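Local coordinates for protein diguanylate cyclase/phosphodiesterase (Caldicellulosiruptor saccharolyticus, PDB 3MTK) that probably hydrolyses the bacterial messenger cyclic di-GMP in its full-length form, of which this chain is the domain folded like GGDEF diguanylate cyclases, at residues Leu15-Leu21 against Lys79-Ile83; Tyr38-Val44 against Asp86-Cys92; Ala127-Glu131 against Val160-Pro164. All blocks are in the same frame, centred on the assembly; numbering follows the deposited sequence.

Interaction 1: Leu15-Leu21 against Lys79-Ile83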
# COMPACT_ATOMS: atom_id res chain seq x y z
N LEU A 15 6.16 9.67 -3.39
CA LEU A 15 4.75 9.31 -3.51
C LEU A 15 3.93 10.25 -2.64
O LEU A 15 4.44 10.82 -1.67
CB LEU A 15 4.52 7.87 -3.04
CG LEU A 15 4.42 6.78 -4.11
CD1 LEU A 15 5.35 7.09 -5.26
CD2 LEU A 15 4.75 5.43 -3.49
N PRO A 16 2.65 10.44 -2.98
CA PRO A 16 1.83 11.32 -2.16
C PRO A 16 1.66 10.63 -0.79
O PRO A 16 1.65 9.39 -0.72
CB PRO A 16 0.53 11.43 -2.95
CG PRO A 16 0.52 10.22 -3.85
CD PRO A 16 1.96 10.04 -4.22
N ASN A 17 1.55 11.40 0.28
CA ASN A 17 1.43 10.82 1.62
C ASN A 17 0.01 10.56 2.10
O ASN A 17 -0.92 10.48 1.29
CB ASN A 17 2.17 11.70 2.63
CG ASN A 17 1.56 13.08 2.76
OD1 ASN A 17 2.12 13.95 3.43
ND2 ASN A 17 0.42 13.28 2.14
N LYS A 18 -0.17 10.42 3.41
CA LYS A 18 -1.49 10.14 3.94
C LYS A 18 -2.48 11.31 3.83
O LYS A 18 -3.68 11.10 3.74
CB LYS A 18 -1.39 9.67 5.39
CG LYS A 18 -2.72 9.20 5.95
CD LYS A 18 -2.65 8.77 7.40
CE LYS A 18 -1.96 7.42 7.57
NZ LYS A 18 -2.22 6.83 8.93
N ASN A 19 -1.98 12.54 3.82
CA ASN A 19 -2.87 13.69 3.68
C ASN A 19 -3.47 13.69 2.27
O ASN A 19 -4.68 13.91 2.09
CB ASN A 19 -2.10 15.00 3.90
CG ASN A 19 -1.70 15.20 5.34
OD1 ASN A 19 -2.44 14.86 6.25
ND2 ASN A 19 -0.51 15.77 5.56
N SER A 20 -2.63 13.43 1.28
CA SER A 20 -3.06 13.36 -0.10
C SER A 20 -4.04 12.21 -0.26
O SER A 20 -5.01 12.32 -1.01
CB SER A 20 -1.86 13.18 -1.02
OG SER A 20 -0.92 14.21 -0.80
N LEU A 21 -3.79 11.11 0.45
CA LEU A 21 -4.69 9.96 0.38
C LEU A 21 -6.07 10.39 0.86
O LEU A 21 -7.09 9.99 0.29
CB LEU A 21 -4.20 8.82 1.28
CG LEU A 21 -5.19 7.67 1.50
CD1 LEU A 21 -5.56 7.06 0.16
CD2 LEU A 21 -4.60 6.60 2.41
N LYS A 79 -3.90 5.15 -8.07
CA LYS A 79 -3.01 5.97 -7.27
C LYS A 79 -2.28 5.16 -6.20
O LYS A 79 -2.83 4.23 -5.62
CB LYS A 79 -3.80 7.09 -6.59
CG LYS A 79 -4.36 8.12 -7.55
CD LYS A 79 -3.24 8.92 -8.21
CE LYS A 79 -2.43 9.72 -7.19
NZ LYS A 79 -1.49 10.69 -7.82
N ALA A 80 -1.03 5.55 -5.96
CA ALA A 80 -0.19 4.89 -4.96
C ALA A 80 0.30 5.93 -3.97
O ALA A 80 0.72 7.02 -4.38
CB ALA A 80 0.98 4.20 -5.64
N PHE A 81 0.26 5.61 -2.68
CA PHE A 81 0.69 6.54 -1.64
C PHE A 81 1.60 5.90 -0.60
O PHE A 81 1.57 4.68 -0.40
CB PHE A 81 -0.52 7.12 -0.91
CG PHE A 81 -1.65 7.51 -1.81
CD1 PHE A 81 -2.50 6.54 -2.33
CD2 PHE A 81 -1.85 8.84 -2.16
CE1 PHE A 81 -3.54 6.89 -3.18
CE2 PHE A 81 -2.89 9.20 -3.02
CZ PHE A 81 -3.74 8.22 -3.53
N LYS A 82 2.41 6.73 0.05
CA LYS A 82 3.28 6.27 1.12
C LYS A 82 2.71 6.91 2.37
O LYS A 82 2.87 8.12 2.58
CB LYS A 82 4.72 6.73 0.91
CG LYS A 82 5.67 6.28 2.02
CD LYS A 82 5.93 4.77 1.98
CE LYS A 82 6.72 4.28 3.20
NZ LYS A 82 7.97 5.05 3.48
N ILE A 83 2.04 6.12 3.20
CA ILE A 83 1.40 6.65 4.39
C ILE A 83 2.03 6.31 5.74
O ILE A 83 1.59 6.80 6.77
CB ILE A 83 -0.07 6.22 4.43
CG1 ILE A 83 -0.17 4.69 4.41
CG2 ILE A 83 -0.80 6.79 3.21
CD1 ILE A 83 -1.58 4.18 4.41
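Leu21, with CG anti to its backbone N (chi1 169°), reaches back over the ring of Phe81, whose CG stands anti to the carbonyl carbon (chi1 -43°). The two form a CH-pi contact in which Leu21 CD1 lies over the ring face, 4.1 Å from the centroid of the Phe81 ring and displaced toward its rim. Pro16 belongs to the Leu-Pro-Asn part of the conserved motif that precedes the first long helix of GGDEF domains, and here that motif lies along Lys79-Ile83, an outermost strand of the central sheet. Rigid and without an N-H, the proline suits an extended segment that bonds through its carbonyl: Lys82 N donates to Pro16 O at 2.9 Å. The Pro16 and Phe81 side chains cross at about a right angle, Pro16 CG lying 3.2 Å from Phe81 CD2. Next along the chain, Asn17 occupies the N-cap position, and its CA-H is directed at the carbonyl of the strand, Asn17 CA to Lys82 O 3.2 Å. Ser20 ties the helix start to the preceding chain by a hydrogen bond from OG to Phe8 O, while Leu15 CG rests 3.7 Å from Ala80 O. Branched Ile83 packs against the first helical turn; its CG2 is pressed tightly against the backbone, 3.5 Å from Lys18 CA.

Interaction 2: Tyr38-Val44 against Asp86-Cys92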
# COMPACT_ATOMS: atom_id res chain seq x y z
N TYR A 38 -11.31 0.09 -4.89
CA TYR A 38 -10.88 -0.31 -3.57
C TYR A 38 -9.70 0.45 -2.98
O TYR A 38 -8.85 0.97 -3.70
CB TYR A 38 -10.51 -1.80 -3.57
CG TYR A 38 -11.62 -2.74 -3.98
CD1 TYR A 38 -12.02 -2.83 -5.31
CD2 TYR A 38 -12.27 -3.53 -3.04
CE1 TYR A 38 -13.05 -3.69 -5.69
CE2 TYR A 38 -13.30 -4.39 -3.41
CZ TYR A 38 -13.68 -4.47 -4.73
OH TYR A 38 -14.69 -5.32 -5.10
N LEU A 39 -9.68 0.51 -1.66
CA LEU A 39 -8.58 1.13 -0.94
C LEU A 39 -7.78 -0.09 -0.49
O LEU A 39 -8.36 -1.05 0.03
CB LEU A 39 -9.08 1.89 0.29
CG LEU A 39 -7.96 2.50 1.15
CD1 LEU A 39 -7.16 3.49 0.32
CD2 LEU A 39 -8.55 3.18 2.36
N ILE A 40 -6.47 -0.06 -0.70
CA ILE A 40 -5.62 -1.18 -0.32
C ILE A 40 -4.44 -0.70 0.51
O ILE A 40 -3.78 0.29 0.17
CB ILE A 40 -5.08 -1.92 -1.56
CG1 ILE A 40 -6.24 -2.40 -2.42
CG2 ILE A 40 -4.26 -3.14 -1.14
CD1 ILE A 40 -5.83 -2.77 -3.82
N PHE A 41 -4.19 -1.42 1.60
CA PHE A 41 -3.09 -1.12 2.51
C PHE A 41 -2.03 -2.23 2.41
O PHE A 41 -2.33 -3.40 2.64
CB PHE A 41 -3.62 -1.04 3.95
CG PHE A 41 -4.06 0.34 4.38
CD1 PHE A 41 -4.15 1.39 3.47
CD2 PHE A 41 -4.41 0.59 5.70
CE1 PHE A 41 -4.58 2.66 3.87
CE2 PHE A 41 -4.84 1.86 6.12
CZ PHE A 41 -4.92 2.90 5.19
N LEU A 42 -0.81 -1.86 2.05
CA LEU A 42 0.26 -2.85 1.96
C LEU A 42 1.30 -2.54 3.03
O LEU A 42 1.79 -1.41 3.13
CB LEU A 42 0.97 -2.84 0.60
CG LEU A 42 0.29 -3.23 -0.70
CD1 LEU A 42 -0.53 -2.05 -1.24
CD2 LEU A 42 1.37 -3.60 -1.70
N GLU A 43 1.65 -3.56 3.80
CA GLU A 43 2.65 -3.37 4.84
C GLU A 43 3.90 -4.19 4.54
O GLU A 43 3.83 -5.39 4.25
CB GLU A 43 2.07 -3.75 6.20
CG GLU A 43 3.04 -3.50 7.35
CD GLU A 43 2.43 -3.78 8.71
OE1 GLU A 43 1.20 -3.62 8.85
OE2 GLU A 43 3.18 -4.13 9.64
N VAL A 44 5.06 -3.55 4.61
CA VAL A 44 6.33 -4.23 4.39
C VAL A 44 6.70 -4.86 5.73
O VAL A 44 6.91 -4.15 6.71
CB VAL A 44 7.43 -3.25 3.98
CG1 VAL A 44 8.65 -4.01 3.52
CG2 VAL A 44 6.93 -2.33 2.87
N ASP A 86 6.55 1.94 6.99
CA ASP A 86 6.54 0.64 6.32
C ASP A 86 5.22 0.31 5.64
O ASP A 86 4.92 -0.86 5.39
CB ASP A 86 6.83 -0.46 7.34
CG ASP A 86 5.75 -0.56 8.40
OD1 ASP A 86 4.81 0.27 8.35
OD2 ASP A 86 5.82 -1.45 9.28
N ARG A 87 4.43 1.33 5.31
CA ARG A 87 3.13 1.05 4.72
C ARG A 87 2.76 1.90 3.53
O ARG A 87 2.98 3.11 3.53
CB ARG A 87 2.06 1.18 5.80
CG ARG A 87 0.64 1.18 5.29
CD ARG A 87 -0.34 1.34 6.44
NE ARG A 87 -0.15 0.31 7.47
CZ ARG A 87 -1.01 0.11 8.47
NH1 ARG A 87 -2.10 0.85 8.57
NH2 ARG A 87 -0.78 -0.85 9.36
N PHE A 88 2.17 1.26 2.52
CA PHE A 88 1.75 1.94 1.30
C PHE A 88 0.24 1.79 1.16
O PHE A 88 -0.36 0.90 1.77
CB PHE A 88 2.42 1.33 0.07
CG PHE A 88 3.89 1.57 -0.02
CD1 PHE A 88 4.40 2.65 -0.73
CD2 PHE A 88 4.80 0.68 0.57
CE1 PHE A 88 5.78 2.84 -0.88
CE2 PHE A 88 6.17 0.86 0.43
CZ PHE A 88 6.66 1.96 -0.30
N ALA A 89 -0.35 2.65 0.34
CA ALA A 89 -1.79 2.63 0.07
C ALA A 89 -2.08 2.77 -1.42
O ALA A 89 -1.36 3.47 -2.14
CB ALA A 89 -2.49 3.76 0.84
N ILE A 90 -3.13 2.11 -1.89
CA ILE A 90 -3.50 2.20 -3.29
C ILE A 90 -4.99 2.44 -3.44
O ILE A 90 -5.80 1.93 -2.67
CB ILE A 90 -3.19 0.90 -4.06
CG1 ILE A 90 -1.72 0.50 -3.90
CG2 ILE A 90 -3.54 1.09 -5.54
CD1 ILE A 90 -0.75 1.44 -4.58
N ILE A 91 -5.35 3.26 -4.42
CA ILE A 91 -6.74 3.52 -4.74
C ILE A 91 -6.84 2.84 -6.09
O ILE A 91 -6.08 3.19 -7.00
CB ILE A 91 -7.05 5.00 -4.97
CG1 ILE A 91 -6.68 5.83 -3.74
CG2 ILE A 91 -8.51 5.15 -5.34
CD1 ILE A 91 -7.49 5.52 -2.53
N CYS A 92 -7.73 1.88 -6.25
CA CYS A 92 -7.84 1.22 -7.54
C CYS A 92 -9.25 0.76 -7.88
O CYS A 92 -9.99 0.29 -7.02
CB CYS A 92 -6.91 0.02 -7.61
SG CYS A 92 -7.51 -1.39 -6.69
O HOH W 1 7.48 -3.47 9.01
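Tyr38-Val44 and Asp86-Cys92 run antiparallel through the middle of the central sheet of the GGDEF fold, paired residue by residue with their axes 4.6 Å apart. The first shell is backbone: Ile40 and Ile90 exchange two hydrogen bonds, as do Leu42 and Phe88, where each N-O distance (Leu42 N to Phe88 O, Phe88 N to Leu42 O) is 2.8 Å. Val44 N continues the ladder to Asp86 O. Branched and aromatic residues suit such extended chains, and here they sort by face. Leu42 CD1 meets Ile90 CG1 at 3.9 Å, and Ile40 CD1 touches Cys92 SG at 3.6 Å; helix 97-108 covers this side through Met104, Leu108 and Phe100. On the other face Phe41 has Arg87 CD over its ring, 4.2 Å above the plane and offset toward the rim. The Arg87 side chain is extended to CD and bends at chi3 (-56°), which brings NH1 to 3.7 Å from Phe41 CD2, with ring and guanidinium planes 41° apart. Arg87 NH2 makes a salt bridge with Glu43 OE1, 3.4 Å away at the guanidinium edge; its hydrogen bond is weak. Second-shell residues from helix 137-154 position both ends: Asp145 is the stronger partner of Arg87, through NH1, and Lys152 binds Glu43 OE2, probably easing the nearness of Glu43 to Asp86. Asp86-Arg87-Phe88 stands where the family signature reads Glu-Glu-Phe or Asp-Glu-Phe, so an arginine replaces an acidic residue, consistent with a degenerate cyclase site. At the strand end one water donates to both Val44 O and Asp86 OD2.

Interaction 3: Ala127-Glu131 against Val160-Pro164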
# COMPACT_ATOMS: atom_id res chain seq x y z
N ALA A 127 -7.48 -4.71 2.35
CA ALA A 127 -8.21 -3.93 1.34
C ALA A 127 -9.66 -3.69 1.72
O ALA A 127 -10.25 -4.46 2.49
CB ALA A 127 -8.12 -4.64 -0.01
N ALA A 128 -10.25 -2.63 1.18
CA ALA A 128 -11.64 -2.32 1.49
C ALA A 128 -12.39 -1.63 0.34
O ALA A 128 -11.88 -0.70 -0.28
CB ALA A 128 -11.71 -1.47 2.74
N GLN A 129 -13.60 -2.12 0.07
CA GLN A 129 -14.47 -1.57 -0.96
C GLN A 129 -14.79 -0.11 -0.63
O GLN A 129 -15.42 0.17 0.39
CB GLN A 129 -15.78 -2.36 -1.00
CG GLN A 129 -16.77 -1.96 -2.08
CD GLN A 129 -16.65 -2.82 -3.32
OE1 GLN A 129 -16.69 -4.05 -3.23
NE2 GLN A 129 -16.51 -2.19 -4.48
N ILE A 130 -14.35 0.81 -1.48
CA ILE A 130 -14.63 2.23 -1.26
C ILE A 130 -16.13 2.47 -1.37
O ILE A 130 -16.77 2.04 -2.33
CB ILE A 130 -13.94 3.13 -2.30
CG1 ILE A 130 -12.44 3.21 -2.01
CG2 ILE A 130 -14.58 4.51 -2.29
CD1 ILE A 130 -11.68 4.14 -2.94
N GLU A 131 -16.69 3.17 -0.39
CA GLU A 131 -18.12 3.46 -0.38
C GLU A 131 -18.49 4.29 0.84
O GLU A 131 -17.80 4.25 1.86
CB GLU A 131 -18.90 2.15 -0.39
CG GLU A 131 -20.37 2.29 -0.73
CD GLU A 131 -21.09 0.95 -0.69
OE1 GLU A 131 -22.27 0.89 -1.09
OE2 GLU A 131 -20.46 -0.04 -0.24
N VAL A 160 -6.49 -9.63 3.19
CA VAL A 160 -7.91 -9.67 3.54
C VAL A 160 -8.65 -8.48 2.91
O VAL A 160 -8.17 -7.34 2.95
CB VAL A 160 -8.10 -9.61 5.08
CG1 VAL A 160 -9.59 -9.66 5.42
CG2 VAL A 160 -7.37 -10.77 5.75
N ILE A 161 -9.83 -8.76 2.35
CA ILE A 161 -10.64 -7.72 1.71
C ILE A 161 -11.98 -7.57 2.39
O ILE A 161 -12.75 -8.52 2.46
CB ILE A 161 -10.89 -8.04 0.23
CG1 ILE A 161 -9.56 -8.30 -0.49
CG2 ILE A 161 -11.63 -6.89 -0.44
CD1 ILE A 161 -9.72 -8.72 -1.93
N PHE A 162 -12.27 -6.37 2.91
CA PHE A 162 -13.54 -6.11 3.59
C PHE A 162 -14.61 -5.51 2.69
O PHE A 162 -14.39 -4.49 2.02
CB PHE A 162 -13.33 -5.19 4.80
CG PHE A 162 -12.77 -5.87 6.02
CD1 PHE A 162 -12.89 -7.25 6.19
CD2 PHE A 162 -12.17 -5.12 7.03
CE1 PHE A 162 -12.41 -7.87 7.34
CE2 PHE A 162 -11.68 -5.74 8.20
CZ PHE A 162 -11.81 -7.11 8.35
N LYS A 163 -15.78 -6.14 2.67
CA LYS A 163 -16.92 -5.68 1.87
C LYS A 163 -18.12 -5.43 2.78
O LYS A 163 -18.31 -6.14 3.77
CB LYS A 163 -17.29 -6.74 0.83
CG LYS A 163 -16.36 -6.78 -0.37
CD LYS A 163 -16.71 -7.93 -1.31
CE LYS A 163 -16.04 -7.76 -2.66
NZ LYS A 163 -14.58 -7.52 -2.51
N PRO A 164 -18.94 -4.42 2.46
CA PRO A 164 -20.12 -4.08 3.26
C PRO A 164 -21.06 -5.27 3.51
O PRO A 164 -21.06 -6.23 2.75
CB PRO A 164 -20.78 -2.98 2.45
CG PRO A 164 -19.59 -2.26 1.88
CD PRO A 164 -18.74 -3.42 1.40
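Ala127 and Ile161 sit side by side on two parallel strands, and backbone hydrogen bonding sets their register. Ala127 uses both of its polar backbone atoms: its N donates to Val160 O and its O accepts from Phe162 N, each N-O distance being 2.8 Å. The next rung is longer, with Gln129 N 3.2 Å from Phe162 O, yet nearly straight at the hydrogen (170°). The strand axes diverge by only 20°, and CA-H groups add weaker contacts, Ile161 to Ala127 O and Ala128 to Phe162 O.

Apolar packing is light between the strands themselves, because the side chains are committed to the helices on the two faces of the sheet. Ala127 CB meets Ile161 CG1 at 4.0 Å, and both residues face Ile97 and Ile101; a small methyl suits Ala127, which is packed between Ile161, Ile40 and these isoleucines of helix 97-108. Ala128 and Phe162 point to the other face. There the phenylalanine CG is anti to its carbonyl carbon, and the ring leads away from the neighbouring strand toward Leu146 and Arg143.

Polar and partly exposed residues follow. The Gln129 side chain, bent at chi2 (96°), brings OE1 to 3.8 Å from Lys163 CE, where the two side chains cross at a slant. Its amide has polar partners elsewhere: OE1 probably pairs with Tyr38 OH, and NE2 donates to Asp36 OD1, while Lys163 NZ makes a weak hydrogen bond with Tyr38 OH. Beyond, Gln129 CB packs 4.0 Å from Pro164 CD.

Helix 137-154 connects the two strands and packs on the Ala128-Phe162 face, the arrangement of a beta-alpha-beta crossover in the alpha/beta sandwich of the GGDEF domain.

From the N terminus, Leu15-Leu21 leads into the first long helix, and Tyr38-Val44 follows as a central strand. After two more helices the chain returns to Lys79-Ile83, closing interaction 1, and turns straight into Asp86-Cys92, closing interaction 2; the two loops cross, since their segments alternate. They join directly where strands 79-84 and 87-93 pair, Phe81 N lying 2.7 Å from Ala89 O. Interaction 3 opens later and closes its own loop around helix 137-154. It meets interaction 2 across the sheet, Leu39 O lying 2.7 Å from Ala128 N. Interactions 1 and 3 do not touch, their centres about 19 Å apart, yet all three reach one sheet.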